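Local coordinates for amine oxidase (Emericella nidulans, PDB 3PGB) that is a copper- and topaquinone-dependent amine oxidase that probably oxidises primary amines, at the interface of chains A and B. Residues are numbered along the deposited sequence; one frame, centred on the assembly and turned at random. Chains: chain A/B, Putative uncharacterized protein.

The interface of chains A and B. Residues chain A 334, 337, 735, 754-755; chain B 322, 324-326.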
# COMPACT_ATOMS: atom_id res chain seq x y z
N ASP A 334 -28.42 -0.27 5.43
CA ASP A 334 -29.17 1.00 5.43
C ASP A 334 -28.99 1.79 4.14
O ASP A 334 -29.30 2.97 4.08
CB ASP A 334 -28.78 1.84 6.64
CG ASP A 334 -29.30 1.25 7.94
OD1 ASP A 334 -29.63 0.05 7.95
OD2 ASP A 334 -29.37 1.98 8.95
N ARG A 337 -25.16 6.01 2.62
CA ARG A 337 -25.04 7.05 3.66
C ARG A 337 -24.32 8.30 3.15
O ARG A 337 -23.47 8.87 3.83
CB ARG A 337 -24.32 6.49 4.88
CG ARG A 337 -25.05 5.33 5.56
CD ARG A 337 -24.39 4.98 6.88
NE ARG A 337 -22.94 4.88 6.72
CZ ARG A 337 -22.04 5.05 7.68
NH1 ARG A 337 -22.40 5.32 8.93
NH2 ARG A 337 -20.76 4.95 7.38
N ASN A 735 -19.80 4.90 15.05
CA ASN A 735 -19.53 3.50 14.71
C ASN A 735 -18.24 2.97 15.35
O ASN A 735 -17.33 2.48 14.67
CB ASN A 735 -19.56 3.31 13.20
CG ASN A 735 -20.92 3.67 12.62
OD1 ASN A 735 -21.12 4.76 12.11
ND2 ASN A 735 -21.87 2.75 12.74
N GLN A 754 -24.84 4.22 17.72
CA GLN A 754 -24.92 3.58 16.40
C GLN A 754 -26.19 2.75 16.30
O GLN A 754 -26.95 2.62 17.26
CB GLN A 754 -23.68 2.70 16.14
CG GLN A 754 -23.62 1.42 16.96
CD GLN A 754 -22.38 0.60 16.67
OE1 GLN A 754 -22.33 -0.15 15.69
NE2 GLN A 754 -21.38 0.73 17.53
N SER A 755 -26.41 2.18 15.12
CA SER A 755 -27.57 1.35 14.85
C SER A 755 -27.56 0.09 15.71
O SER A 755 -26.53 -0.57 15.84
CB SER A 755 -27.56 0.96 13.37
OG SER A 755 -28.81 0.42 12.97
N GLN B 322 -25.80 11.29 8.59
CA GLN B 322 -26.16 9.90 8.29
C GLN B 322 -25.30 8.83 8.97
O GLN B 322 -25.45 7.66 8.67
CB GLN B 322 -26.17 9.66 6.78
CG GLN B 322 -26.97 10.67 5.98
CD GLN B 322 -27.20 10.23 4.55
OE1 GLN B 322 -27.96 9.29 4.31
NE2 GLN B 322 -26.56 10.89 3.61
N ARG B 324 -25.31 7.61 11.98
CA ARG B 324 -26.05 6.71 12.86
C ARG B 324 -26.70 5.55 12.12
O ARG B 324 -27.09 4.56 12.75
CB ARG B 324 -27.10 7.46 13.69
CG ARG B 324 -26.50 8.43 14.71
CD ARG B 324 -27.53 9.42 15.25
NE ARG B 324 -26.91 10.58 15.88
CZ ARG B 324 -26.43 10.60 17.13
NH1 ARG B 324 -26.48 9.51 17.90
NH2 ARG B 324 -25.87 11.72 17.61
N LYS B 325 -26.83 5.65 10.80
CA LYS B 325 -27.28 4.52 9.99
C LYS B 325 -26.19 3.46 9.93
O LYS B 325 -25.01 3.76 10.11
CB LYS B 325 -27.60 4.96 8.56
CG LYS B 325 -28.84 5.82 8.40
CD LYS B 325 -28.86 6.41 6.99
CE LYS B 325 -30.16 7.11 6.65
NZ LYS B 325 -30.12 7.66 5.26
N GLN B 326 -26.59 2.21 9.69
CA GLN B 326 -25.63 1.10 9.56
C GLN B 326 -24.69 1.27 8.35
O GLN B 326 -25.15 1.42 7.22
CB GLN B 326 -26.36 -0.25 9.45
CG GLN B 326 -26.12 -1.21 10.61
CD GLN B 326 -24.98 -2.20 10.37
OE1 GLN B 326 -23.79 -1.82 10.32
NE2 GLN B 326 -25.33 -3.47 10.22
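The carboxylate of A:Asp334 and the backbone of B:Gln326 make a well-formed polar link in this loop-to-loop patch, part of the two-fold symmetric interface between two copies of the oxidase, whose family typically works as a dimer. The amide N of B:Gln326 donates to carboxylate oxygen OD2 of A:Asp334 at 2.9 Å, nearly straight (163° at H) but steeply from above the carboxylate plane. The acidic side chain lies roughly perpendicular to that of B:Gln326, and carboxylate carbon CG lies 3.6 Å from CB of B:Gln326. The packing is close here: CB of B:Lys325 sits between OD2 of A:Asp334, at 3.5 Å, and CD of A:Arg337, at 3.6 Å. The arginine and lysine side chains run antiparallel alongside each other. A:Ser755 adds an apolar contact, its CB 3.8 Å from CG of B:Gln326. A bend at chi3 (-47°) turns the guanidinium of A:Arg337 toward the carbonyl of B:Lys325, yet the NH1 to O hydrogen bond is weak, long at 3.3 Å and bent to 132° at H. A similarly weak bond from NH1 to OD1 of A:Asn735 can add little restraint. The loose side lies at A:Asn735 and A:Gln754, which bury almost no surface against chain B. The side-chain amine NZ of B:Lys325 makes no salt bridge with A:Asp334; its extended chain instead carries NZ to side-chain oxygen OE1 of B:Gln322, 2.9 Å away in the plane of that carbonyl.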